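Local structure of NDP-rhamnosyltransferase (Saccharopolyspora spinosa, 3TSA) at residues L119-A124 and H141-D146; L179-P184 and A195-V200; A218-I223 and R285-V290; T246-V251 and S349-L354. The protein belongs to the GT-B glycosyltransferases, with two Rossmann-like domains, each built on a parallel sheet, facing each other across a cleft. All blocks are in the same frame, centred on the assembly; numbering follows the deposited sequence.

Contact 1: residues L119-A124 and H141-D146; sequences LVDVCA and HRWGVD
Strands 117-121 and 138-141 run parallel up to a last bridge between Asp121 and His141, where His141 N donates to Val120 O at 2.8 Å and His141 O takes Val122 N at 3.2 Å, the donor standing well above the carbonyl plane. Past that bridge segment 119-124 folds into a type I turn, Asp121 to Ala124. Asp121 has CG anti to its backbone N (chi1 172°), which brings OD1 back over the turn to accept Cys123 N at 2.8 Å in an Asx turn. Asp121 OD1 also meets the edge of the Trp143 indole, 3.6 Å from CZ3, with carboxylate and ring planes 61° apart, while OD2 is held by His14 and Leu9. Cys123 SG comes up to that indole edge too, 3.7 Å from Trp143 CH2, as a sulfur-aromatic contact. Trp143 takes the crowded rotamer (chi1 67°), and its NE1 donates to Asp317. Val122 splits its methyls: CG2 lies alongside Arg142 CG at 3.7 Å, and CG1 meets Asp146 OD2 tip to tip at 3.7 Å. Asp146 OD2 spends its anti lone pair on Arg142 NE, 2.7 Å away and in the guanidinium plane, completing a salt bridge. Everything here is buried at the C-terminal ends of these strands of the N-terminal sheet: strand 3-7 flanks 117-121, strand 177-180 flanks 138-141, and Val145 reaches across to helix 318-327.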
loop_
_atom_site.group_PDB
_atom_site.type_symbol
_atom_site.label_atom_id
_atom_site.label_comp_id
_atom_site.label_asym_id
_atom_site.label_seq_id
_atom_site.Cartn_x
_atom_site.Cartn_y
_atom_site.Cartn_z
ATOM N N LEU A 119 0.163 -6.534 -16.463
ATOM C CA LEU A 119 1.439 -6.733 -15.794
ATOM C C LEU A 119 1.353 -8.150 -15.232
ATOM O O LEU A 119 0.533 -8.440 -14.355
ATOM C CB LEU A 119 1.547 -5.718 -14.664
ATOM C CG LEU A 119 2.832 -5.868 -13.851
ATOM C CD1 LEU A 119 4.086 -5.696 -14.706
ATOM C CD2 LEU A 119 2.838 -4.856 -12.733
ATOM N N VAL A 120 2.182 -9.041 -15.758
ATOM C CA VAL A 120 1.938 -10.461 -15.616
ATOM C C VAL A 120 3.143 -11.111 -15.017
ATOM O O VAL A 120 4.261 -10.902 -15.524
ATOM C CB VAL A 120 1.672 -11.021 -17.037
ATOM C CG1 VAL A 120 1.499 -12.554 -17.004
ATOM C CG2 VAL A 120 0.358 -10.341 -17.606
ATOM N N ASP A 121 2.969 -11.904 -13.936
ATOM C CA ASP A 121 4.086 -12.714 -13.440
ATOM C C ASP A 121 4.643 -13.623 -14.560
ATOM O O ASP A 121 3.874 -14.205 -15.316
ATOM C CB ASP A 121 3.500 -13.519 -12.277
ATOM C CG ASP A 121 4.424 -14.604 -11.681
ATOM O OD1 ASP A 121 5.365 -15.164 -12.258
ATOM O OD2 ASP A 121 4.062 -15.010 -10.543
ATOM N N VAL A 122 5.980 -13.764 -14.649
ATOM C CA VAL A 122 6.582 -14.598 -15.716
ATOM C C VAL A 122 5.987 -15.957 -15.816
ATOM O O VAL A 122 5.818 -16.459 -16.942
ATOM C CB VAL A 122 8.133 -14.735 -15.568
ATOM C CG1 VAL A 122 8.601 -15.889 -16.345
ATOM C CG2 VAL A 122 8.763 -13.501 -16.206
ATOM N N CYS A 123 5.645 -16.578 -14.687
ATOM C CA CYS A 123 4.997 -17.899 -14.727
ATOM C C CYS A 123 3.470 -17.909 -14.868
ATOM O O CYS A 123 2.895 -18.980 -15.114
ATOM C CB CYS A 123 5.289 -18.617 -13.468
ATOM S SG CYS A 123 7.072 -19.086 -13.361
ATOM N N ALA A 124 2.812 -16.743 -14.788
ATOM C CA ALA A 124 1.357 -16.749 -14.876
ATOM C C ALA A 124 0.930 -16.746 -16.344
ATOM O O ALA A 124 0.589 -15.713 -16.926
ATOM C CB ALA A 124 0.773 -15.561 -14.092
ATOM N N HIS A 141 6.757 -9.681 -15.498
ATOM C CA HIS A 141 7.530 -9.298 -14.294
ATOM C C HIS A 141 8.203 -10.495 -13.621
ATOM O O HIS A 141 7.519 -11.401 -13.135
ATOM C CB HIS A 141 6.569 -8.620 -13.289
ATOM C CG HIS A 141 7.275 -7.872 -12.208
ATOM N ND1 HIS A 141 7.783 -8.512 -11.100
ATOM C CD2 HIS A 141 7.591 -6.557 -12.069
ATOM C CE1 HIS A 141 8.378 -7.622 -10.318
ATOM N NE2 HIS A 141 8.294 -6.435 -10.885
ATOM N N ARG A 142 9.531 -10.479 -13.545
ATOM C CA ARG A 142 10.261 -11.479 -12.797
ATOM C C ARG A 142 10.203 -11.145 -11.324
ATOM O O ARG A 142 10.310 -9.974 -10.933
ATOM C CB ARG A 142 11.727 -11.469 -13.231
ATOM C CG ARG A 142 11.832 -12.113 -14.600
ATOM C CD ARG A 142 13.248 -11.965 -15.175
ATOM N NE ARG A 142 13.288 -12.807 -16.423
ATOM C CZ ARG A 142 14.060 -12.463 -17.474
ATOM N NH1 ARG A 142 14.916 -11.396 -17.400
ATOM N NH2 ARG A 142 13.982 -13.195 -18.613
ATOM N N TRP A 143 10.078 -12.187 -10.503
ATOM C CA TRP A 143 10.225 -11.941 -9.043
ATOM C C TRP A 143 11.690 -11.973 -8.605
ATOM O O TRP A 143 12.052 -11.479 -7.510
ATOM C CB TRP A 143 9.364 -12.936 -8.262
ATOM C CG TRP A 143 9.924 -14.325 -8.455
ATOM C CD1 TRP A 143 10.935 -14.884 -7.745
ATOM C CD2 TRP A 143 9.634 -15.203 -9.517
ATOM N NE1 TRP A 143 11.262 -16.110 -8.261
ATOM C CE2 TRP A 143 10.478 -16.344 -9.354
ATOM C CE3 TRP A 143 8.696 -15.191 -10.562
ATOM C CZ2 TRP A 143 10.445 -17.430 -10.207
ATOM C CZ3 TRP A 143 8.653 -16.279 -11.426
ATOM C CH2 TRP A 143 9.539 -17.401 -11.239
ATOM N N GLY A 144 12.553 -12.542 -9.441
ATOM C CA GLY A 144 13.960 -12.673 -9.065
ATOM C C GLY A 144 14.710 -13.542 -10.091
ATOM O O GLY A 144 14.623 -13.280 -11.271
ATOM N N VAL A 145 15.443 -14.547 -9.612
ATOM C CA VAL A 145 16.125 -15.496 -10.525
ATOM C C VAL A 145 15.034 -16.233 -11.317
ATOM O O VAL A 145 13.980 -16.608 -10.747
ATOM C CB VAL A 145 17.012 -16.473 -9.736
ATOM C CG1 VAL A 145 17.601 -17.522 -10.680
ATOM C CG2 VAL A 145 18.148 -15.696 -9.065
ATOM N N ASP A 146 15.222 -16.318 -12.624
ATOM C CA ASP A 146 14.134 -16.825 -13.535
ATOM C C ASP A 146 14.703 -18.056 -14.226
ATOM O O ASP A 146 15.468 -17.919 -15.176
ATOM C CB ASP A 146 13.800 -15.718 -14.571
ATOM C CG ASP A 146 12.716 -16.166 -15.583
ATOM O OD1 ASP A 146 12.267 -17.354 -15.546
ATOM O OD2 ASP A 146 12.292 -15.330 -16.383
#

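Contact 2: residues L179-P184 and A195-V200; sequences LDPCPP and APVQYV
This is the last strand pair at one edge of the N-terminal Rossmann-like sheet, where 195-196 adds a short parallel strand to 177-180. Asp180 sits astride the pairing. Its N points almost along the carbonyl axis of Ala195 O at 2.8 Å, whereas Asp180 O receives Val197 N at 3.2 Å from far above its plane (60°). One residue on, Pro181 CA approaches Val197 O at 3.1 Å in a CA-H...O contact, while Cys182 N turns back to its own segment. On the face lined by Leu179 and Ala195, Leu179 CD2 rests against Ala195 CB at 4.1 Å. Val197 places CG1 in the crowded position (chi1 60°), turned in under the neighbouring strand, 4.0 Å from Leu179 CB. Leu379 of helix 376-385 packs on both Leu179 and Val197, consistent with the C-terminal helix of GT-B proteins crossing back onto the N-terminal domain. The Asp180 side chain looks the other way: OD1 closes an Asx turn on Cys182 N at 2.9 Å, and OD2 is shared by Arg142 and Gln187. Farther along, where the two segments have separated, Tyr199 OH bonds to Thr301, and a water spans the gap, donating to Pro181 O at 2.7 Å while accepting from Tyr199 N at 2.9 Å.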
loop_
_atom_site.group_PDB
_atom_site.type_symbol
_atom_site.label_atom_id
_atom_site.label_comp_id
_atom_site.label_asym_id
_atom_site.label_seq_id
_atom_site.Cartn_x
_atom_site.Cartn_y
_atom_site.Cartn_z
ATOM N N LEU A 179 10.227 -7.188 -17.056
ATOM C CA LEU A 179 10.927 -6.354 -16.048
ATOM C C LEU A 179 11.678 -7.303 -15.107
ATOM O O LEU A 179 11.140 -8.340 -14.742
ATOM C CB LEU A 179 9.958 -5.527 -15.223
ATOM C CG LEU A 179 9.085 -4.594 -16.075
ATOM C CD1 LEU A 179 8.215 -3.839 -15.073
ATOM C CD2 LEU A 179 9.918 -3.597 -16.806
ATOM N N ASP A 180 12.901 -6.934 -14.712
ATOM C CA ASP A 180 13.752 -7.864 -13.958
ATOM C C ASP A 180 14.422 -7.127 -12.791
ATOM O O ASP A 180 15.342 -6.291 -13.014
ATOM C CB ASP A 180 14.838 -8.413 -14.980
ATOM C CG ASP A 180 15.617 -9.526 -14.403
ATOM O OD1 ASP A 180 15.469 -9.801 -13.181
ATOM O OD2 ASP A 180 16.396 -10.162 -15.194
ATOM N N PRO A 181 14.061 -7.483 -11.513
ATOM C CA PRO A 181 14.706 -6.887 -10.371
ATOM C C PRO A 181 15.946 -7.703 -9.881
ATOM O O PRO A 181 16.619 -7.316 -8.927
ATOM C CB PRO A 181 13.602 -6.949 -9.311
ATOM C CG PRO A 181 12.912 -8.353 -9.567
ATOM C CD PRO A 181 12.941 -8.399 -11.166
ATOM N N CYS A 182 16.228 -8.844 -10.523
ATOM C CA CYS A 182 17.404 -9.586 -10.106
ATOM C C CYS A 182 18.757 -8.898 -10.423
ATOM O O CYS A 182 18.947 -8.395 -11.522
ATOM C CB CYS A 182 17.355 -10.966 -10.841
ATOM S SG CYS A 182 18.628 -12.133 -10.260
ATOM N N PRO A 183 19.677 -8.838 -9.449
ATOM C CA PRO A 183 21.014 -8.352 -9.731
ATOM C C PRO A 183 21.526 -9.075 -11.004
ATOM O O PRO A 183 21.471 -10.293 -11.077
ATOM C CB PRO A 183 21.780 -8.740 -8.451
ATOM C CG PRO A 183 20.712 -8.721 -7.364
ATOM C CD PRO A 183 19.516 -9.297 -8.043
ATOM N N PRO A 184 21.951 -8.351 -12.094
ATOM C CA PRO A 184 22.271 -9.085 -13.340
ATOM C C PRO A 184 23.332 -10.150 -13.176
ATOM O O PRO A 184 23.275 -11.156 -13.883
ATOM C CB PRO A 184 22.793 -7.985 -14.270
ATOM C CG PRO A 184 21.843 -6.781 -13.853
ATOM C CD PRO A 184 21.776 -6.888 -12.297
ATOM N N ALA A 195 14.343 -5.604 -18.857
ATOM C CA ALA A 195 14.668 -4.253 -18.438
ATOM C C ALA A 195 14.850 -4.204 -16.882
ATOM O O ALA A 195 14.065 -4.850 -16.151
ATOM C CB ALA A 195 13.503 -3.334 -18.845
ATOM N N PRO A 196 15.876 -3.464 -16.382
ATOM C CA PRO A 196 16.111 -3.413 -14.929
ATOM C C PRO A 196 15.025 -2.664 -14.215
ATOM O O PRO A 196 14.614 -1.617 -14.707
ATOM C CB PRO A 196 17.483 -2.706 -14.759
ATOM C CG PRO A 196 17.661 -1.895 -16.153
ATOM C CD PRO A 196 16.844 -2.669 -17.176
ATOM N N VAL A 197 14.599 -3.195 -13.052
ATOM C CA VAL A 197 13.795 -2.381 -12.125
ATOM C C VAL A 197 14.374 -2.603 -10.741
ATOM O O VAL A 197 14.494 -3.760 -10.316
ATOM C CB VAL A 197 12.249 -2.649 -12.229
ATOM C CG1 VAL A 197 11.842 -4.156 -11.916
ATOM C CG2 VAL A 197 11.489 -1.735 -11.295
ATOM N N GLN A 198 14.690 -1.531 -10.004
ATOM C CA GLN A 198 15.334 -1.661 -8.680
ATOM C C GLN A 198 14.386 -2.335 -7.651
ATOM O O GLN A 198 13.208 -1.934 -7.472
ATOM C CB GLN A 198 15.725 -0.243 -8.142
ATOM C CG GLN A 198 16.585 -0.352 -6.959
ATOM C CD GLN A 198 17.148 0.940 -6.494
ATOM O OE1 GLN A 198 17.530 1.838 -7.292
ATOM N NE2 GLN A 198 17.315 1.024 -5.211
ATOM N N TYR A 199 14.925 -3.354 -6.967
ATOM C CA TYR A 199 14.179 -4.052 -5.892
ATOM C C TYR A 199 13.974 -3.026 -4.770
ATOM O O TYR A 199 14.959 -2.434 -4.307
ATOM C CB TYR A 199 15.007 -5.282 -5.403
ATOM C CG TYR A 199 14.245 -5.953 -4.275
ATOM C CD1 TYR A 199 13.033 -6.656 -4.544
ATOM C CD2 TYR A 199 14.644 -5.781 -2.981
ATOM C CE1 TYR A 199 12.258 -7.178 -3.507
ATOM C CE2 TYR A 199 13.908 -6.360 -1.933
ATOM C CZ TYR A 199 12.720 -7.022 -2.198
ATOM O OH TYR A 199 11.987 -7.519 -1.089
ATOM N N VAL A 200 12.720 -2.899 -4.295
ATOM C CA VAL A 200 12.427 -2.073 -3.114
ATOM C C VAL A 200 11.927 -3.064 -2.099
ATOM O O VAL A 200 10.970 -3.769 -2.353
ATOM C CB VAL A 200 11.303 -1.095 -3.423
ATOM C CG1 VAL A 200 10.878 -0.378 -2.119
ATOM C CG2 VAL A 200 11.840 -0.069 -4.386
HETATM O O HOH W 1 17.165 -4.766 -8.140
#

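Contact 3: residues A218-I223 and R285-V290; sequences ARRVCI and RTCELV
Arg219 grips Glu288 side-on with two nitrogens: NE to OE2 of Glu288 at 2.9 Å and NH1 to OE1 at 3.0 Å, each oxygen using its syn lone pair, with the two flat groups only 28° apart. The arginine doubles back to do so, bent at chi2 and chi3, while the glutamate runs out extended beyond CG. A water donating to Glu288 OE2 at 2.8 Å also bonds Ala218 O and Arg220 N, so it ties the carboxylate to the strand. Arg220 leaves the other way, CG anti to its N, and its NH1 meets Thr286 OG1 at 2.9 Å near the guanidinium plane. Cys287 SG packs against Arg220 CG at 3.7 Å, with Cys222 CB also beside it. Behind them, Glu288 N donates nearly along the axis of Arg220 O at 2.7 Å, and Cys222 N to Leu289 O at 3.0 Å; Leu289 N is buried without a partner. Further out, Leu354 O fixes Arg219 NH1, Glu252 pairs with Arg220 NE, and Phe283 O binds Thr286 OG1. Strands 219-224 and 289-292 are strands 1 and 4 of the order 3-2-1-4-5-6, adjacent at the centre of a Rossmann-like sheet.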
loop_
_atom_site.group_PDB
_atom_site.type_symbol
_atom_site.label_atom_id
_atom_site.label_comp_id
_atom_site.label_asym_id
_atom_site.label_seq_id
_atom_site.Cartn_x
_atom_site.Cartn_y
_atom_site.Cartn_z
ATOM N N ALA A 218 26.093 -8.886 20.869
ATOM C CA ALA A 218 25.993 -10.234 20.321
ATOM C C ALA A 218 26.097 -10.195 18.807
ATOM O O ALA A 218 25.948 -9.121 18.214
ATOM C CB ALA A 218 24.656 -10.896 20.707
ATOM N N ARG A 219 26.315 -11.354 18.209
ATOM C CA ARG A 219 26.384 -11.465 16.705
ATOM C C ARG A 219 24.969 -11.820 16.245
ATOM O O ARG A 219 24.499 -12.983 16.456
ATOM C CB ARG A 219 27.330 -12.640 16.385
ATOM C CG ARG A 219 28.635 -12.598 17.190
ATOM C CD ARG A 219 29.352 -11.172 16.959
ATOM N NE ARG A 219 29.813 -10.981 15.564
ATOM C CZ ARG A 219 30.821 -11.625 14.974
ATOM N NH1 ARG A 219 31.176 -11.316 13.715
ATOM N NH2 ARG A 219 31.517 -12.546 15.631
ATOM N N ARG A 220 24.261 -10.848 15.681
ATOM C CA ARG A 220 22.843 -11.054 15.436
ATOM C C ARG A 220 22.647 -11.759 14.083
ATOM O O ARG A 220 23.126 -11.285 13.034
ATOM C CB ARG A 220 22.127 -9.696 15.456
ATOM C CG ARG A 220 20.643 -9.826 15.327
ATOM C CD ARG A 220 19.908 -8.481 15.706
ATOM N NE ARG A 220 19.943 -8.136 17.114
ATOM C CZ ARG A 220 19.520 -6.966 17.585
ATOM N NH1 ARG A 220 19.051 -6.076 16.736
ATOM N NH2 ARG A 220 19.595 -6.665 18.862
ATOM N N VAL A 221 21.979 -12.907 14.095
ATOM C CA VAL A 221 21.734 -13.718 12.926
ATOM C C VAL A 221 20.224 -13.797 12.798
ATOM O O VAL A 221 19.537 -14.234 13.738
ATOM C CB VAL A 221 22.305 -15.133 13.203
ATOM C CG1 VAL A 221 21.867 -16.187 12.108
ATOM C CG2 VAL A 221 23.836 -15.047 13.274
ATOM N N CYS A 222 19.657 -13.407 11.637
ATOM C CA CYS A 222 18.223 -13.569 11.444
ATOM C C CYS A 222 17.928 -14.873 10.665
ATOM O O CYS A 222 18.513 -15.071 9.585
ATOM C CB CYS A 222 17.645 -12.361 10.695
ATOM S SG CYS A 222 15.894 -12.489 10.204
ATOM N N ILE A 223 16.939 -15.641 11.100
ATOM C CA ILE A 223 16.463 -16.825 10.400
ATOM C C ILE A 223 15.085 -16.459 9.934
ATOM O O ILE A 223 14.202 -16.151 10.756
ATOM C CB ILE A 223 16.415 -18.080 11.340
ATOM C CG1 ILE A 223 17.818 -18.417 11.805
ATOM C CG2 ILE A 223 15.681 -19.233 10.608
ATOM C CD1 ILE A 223 17.737 -19.429 13.027
ATOM N N ARG A 285 19.118 -4.301 9.053
ATOM C CA ARG A 285 20.415 -3.634 9.086
ATOM C C ARG A 285 21.233 -3.910 10.368
ATOM O O ARG A 285 22.470 -3.726 10.398
ATOM C CB ARG A 285 20.183 -2.134 8.922
ATOM C CG ARG A 285 19.756 -1.804 7.539
ATOM C CD ARG A 285 19.365 -0.278 7.559
ATOM N NE ARG A 285 18.774 0.210 6.287
ATOM C CZ ARG A 285 17.509 0.003 5.873
ATOM N NH1 ARG A 285 16.646 -0.719 6.581
ATOM N NH2 ARG A 285 17.086 0.494 4.678
ATOM N N THR A 286 20.571 -4.342 11.435
ATOM C CA THR A 286 21.301 -4.653 12.646
ATOM C C THR A 286 21.749 -6.115 12.675
ATOM O O THR A 286 22.215 -6.591 13.738
ATOM C CB THR A 286 20.430 -4.511 13.907
ATOM O OG1 THR A 286 19.408 -5.504 13.902
ATOM C CG2 THR A 286 19.769 -3.120 13.947
ATOM N N CYS A 287 21.612 -6.824 11.566
ATOM C CA CYS A 287 21.993 -8.296 11.569
ATOM C C CYS A 287 23.239 -8.519 10.761
ATOM O O CYS A 287 23.466 -7.782 9.737
ATOM C CB CYS A 287 20.893 -9.103 10.926
ATOM S SG CYS A 287 19.358 -9.114 11.914
ATOM N N GLU A 288 24.062 -9.528 11.144
ATOM C CA GLU A 288 25.287 -9.703 10.359
ATOM C C GLU A 288 25.134 -10.875 9.349
ATOM O O GLU A 288 26.023 -11.073 8.538
ATOM C CB GLU A 288 26.458 -10.076 11.310
ATOM C CG GLU A 288 26.928 -8.847 12.103
ATOM C CD GLU A 288 28.080 -9.252 12.992
ATOM O OE1 GLU A 288 29.147 -9.563 12.448
ATOM O OE2 GLU A 288 27.887 -9.369 14.192
ATOM N N LEU A 289 24.021 -11.599 9.429
ATOM C CA LEU A 289 23.822 -12.774 8.560
ATOM C C LEU A 289 22.325 -13.060 8.480
ATOM O O LEU A 289 21.645 -12.819 9.506
ATOM C CB LEU A 289 24.600 -13.989 9.127
ATOM C CG LEU A 289 24.441 -15.364 8.460
ATOM C CD1 LEU A 289 25.009 -15.344 7.046
ATOM C CD2 LEU A 289 25.063 -16.495 9.304
ATOM N N VAL A 290 21.819 -13.534 7.312
ATOM C CA VAL A 290 20.456 -13.952 7.203
ATOM C C VAL A 290 20.487 -15.444 6.840
ATOM O O VAL A 290 21.244 -15.785 5.916
ATOM C CB VAL A 290 19.671 -13.216 6.088
ATOM C CG1 VAL A 290 18.200 -13.811 6.005
ATOM C CG2 VAL A 290 19.611 -11.793 6.509
HETATM O O HOH W 2 25.646 -8.333 15.478
#

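Contact 4: residues T246-V251 and S349-L354; sequences TELPGV and SIATVL
Leu248 is the wedge here, its side chain driven end-on toward helix 343-354. With CG anti to the backbone N (chi1 -165°), it presents CD2 to three residues on one side of the helix. It slides past Ile350 in the opposite direction, so that Leu248 CD2 comes to 3.5 Å from Ile350 CG2, the methyl that is itself anti to the helix backbone N. Leu248 CD2 also touches Ala351 CB at 4.0 Å and, one turn farther along, Leu354 CD1 at 4.0 Å. Val251 arrives from beside it: its side chain crosses that of Leu354 at about a right angle, with Val251 CG2 3.7 Å from Leu354 CD1, so Leu354 CD1 is touched by both Leu248 and Val251. What sets Leu248 and Val251 side by side is a type II turn spanning them, closed by a weak bond from Val251 N to Leu248 O at 3.3 Å; Gly250 takes the positive phi of its third position (105°). Asn271 bonds the carbonyls of Thr246 and Val251 on the loop, and on the helix Ile350 also packs on Leu289, Ile291 and Leu310 of the sheet. The contact is purely apolar, partly buried packing of a helix-to-strand connection, from 236-246 into 251-256, against a helix lying on the parallel sheet, the layered alpha/beta build of the C-terminal Rossmann-like domain.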
loop_
_atom_site.group_PDB
_atom_site.type_symbol
_atom_site.label_atom_id
_atom_site.label_comp_id
_atom_site.label_asym_id
_atom_site.label_seq_id
_atom_site.Cartn_x
_atom_site.Cartn_y
_atom_site.Cartn_z
ATOM N N THR A 246 21.910 -21.100 17.282
ATOM C CA THR A 246 21.867 -20.765 18.725
ATOM C C THR A 246 22.988 -21.452 19.511
ATOM O O THR A 246 23.323 -21.032 20.627
ATOM C CB THR A 246 20.503 -21.086 19.361
ATOM O OG1 THR A 246 20.166 -22.480 19.174
ATOM C CG2 THR A 246 19.403 -20.186 18.760
ATOM N N GLU A 247 23.526 -22.528 18.962
ATOM C CA GLU A 247 24.619 -23.207 19.594
ATOM C C GLU A 247 25.953 -22.520 19.436
ATOM O O GLU A 247 26.894 -22.844 20.117
ATOM C CB GLU A 247 24.721 -24.588 18.989
ATOM C CG GLU A 247 23.648 -25.491 19.551
ATOM C CD GLU A 247 23.874 -26.944 19.125
ATOM O OE1 GLU A 247 22.843 -27.645 19.063
ATOM O OE2 GLU A 247 25.060 -27.345 18.848
ATOM N N LEU A 248 26.053 -21.568 18.511
ATOM C CA LEU A 248 27.300 -20.946 18.203
ATOM C C LEU A 248 27.589 -19.857 19.211
ATOM O O LEU A 248 26.660 -19.100 19.573
ATOM C CB LEU A 248 27.252 -20.396 16.767
ATOM C CG LEU A 248 28.635 -20.045 16.217
ATOM C CD1 LEU A 248 29.549 -21.221 16.105
ATOM C CD2 LEU A 248 28.581 -19.263 14.941
ATOM N N PRO A 249 28.886 -19.804 19.708
ATOM C CA PRO A 249 29.251 -18.832 20.720
ATOM C C PRO A 249 29.043 -17.480 20.105
ATOM O O PRO A 249 29.444 -17.259 18.923
ATOM C CB PRO A 249 30.781 -19.034 20.925
ATOM C CG PRO A 249 31.127 -20.395 20.367
ATOM C CD PRO A 249 30.017 -20.725 19.358
ATOM N N GLY A 250 28.397 -16.603 20.842
ATOM C CA GLY A 250 28.337 -15.226 20.411
ATOM C C GLY A 250 26.975 -14.842 19.840
ATOM O O GLY A 250 26.626 -13.680 19.881
ATOM N N VAL A 251 26.203 -15.824 19.367
ATOM C CA VAL A 251 25.074 -15.531 18.468
ATOM C C VAL A 251 23.792 -15.221 19.201
ATOM O O VAL A 251 23.477 -15.856 20.251
ATOM C CB VAL A 251 24.820 -16.716 17.409
ATOM C CG1 VAL A 251 23.416 -16.570 16.733
ATOM C CG2 VAL A 251 25.950 -16.806 16.413
ATOM N N SER A 349 29.613 -23.039 8.921
ATOM C CA SER A 349 29.317 -22.059 7.845
ATOM C C SER A 349 28.938 -20.714 8.466
ATOM O O SER A 349 29.311 -19.644 7.974
ATOM C CB SER A 349 28.162 -22.533 6.975
ATOM O OG SER A 349 28.555 -23.628 6.192
ATOM N N ILE A 350 28.133 -20.757 9.498
ATOM C CA ILE A 350 27.782 -19.528 10.200
ATOM C C ILE A 350 29.008 -18.853 10.764
ATOM O O ILE A 350 29.223 -17.653 10.537
ATOM C CB ILE A 350 26.790 -19.807 11.378
ATOM C CG1 ILE A 350 25.447 -20.331 10.808
ATOM C CG2 ILE A 350 26.545 -18.469 12.166
ATOM C CD1 ILE A 350 24.438 -20.814 11.894
ATOM N N ALA A 351 29.844 -19.623 11.457
ATOM C CA ALA A 351 31.085 -19.090 12.013
ATOM C C ALA A 351 31.980 -18.490 10.927
ATOM O O ALA A 351 32.581 -17.456 11.167
ATOM C CB ALA A 351 31.876 -20.197 12.803
ATOM N N THR A 352 32.036 -19.077 9.728
ATOM C CA THR A 352 32.950 -18.664 8.698
ATOM C C THR A 352 32.495 -17.234 8.230
ATOM O O THR A 352 33.313 -16.366 8.023
ATOM C CB THR A 352 32.864 -19.609 7.508
ATOM O OG1 THR A 352 33.543 -20.835 7.863
ATOM C CG2 THR A 352 33.571 -19.009 6.341
ATOM N N VAL A 353 31.212 -17.068 7.982
ATOM C CA VAL A 353 30.681 -15.755 7.588
ATOM C C VAL A 353 30.906 -14.680 8.670
ATOM O O VAL A 353 31.408 -13.572 8.366
ATOM C CB VAL A 353 29.149 -15.834 7.186
ATOM C CG1 VAL A 353 28.624 -14.397 6.793
ATOM C CG2 VAL A 353 28.975 -16.757 6.017
ATOM N N LEU A 354 30.582 -15.011 9.924
ATOM C CA LEU A 354 30.776 -14.094 11.053
ATOM C C LEU A 354 32.282 -13.760 11.258
ATOM O O LEU A 354 32.627 -12.715 11.880
ATOM C CB LEU A 354 30.178 -14.635 12.370
ATOM C CG LEU A 354 28.642 -14.873 12.394
ATOM C CD1 LEU A 354 28.203 -15.498 13.721
ATOM C CD2 LEU A 354 27.809 -13.582 12.076
#

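In the fold
From the N terminus, contact 1 closes the loop through helix 125-133 by pairing the fourth and fifth strands of the first sheet. Contact 2 follows in series, closing a short helix-free excursion that adds the edge strand; the two touch through the Arg142-Asp180 salt bridge, and the backbone pairing of Arg142 with Leu179 carries the sheet from one to the other. In the second domain contacts 3 and 4 alternate along the sequence and therefore cross: contact 3 closes a 61-residue excursion between the sheet's central strands, and contact 4 one of 97 residues, bringing a loop to helix 343-354. Arg219 links these two, reaching both Gly250 and Leu354. Contacts 1 and 3 lie in different sheets, centres about 29 Å apart.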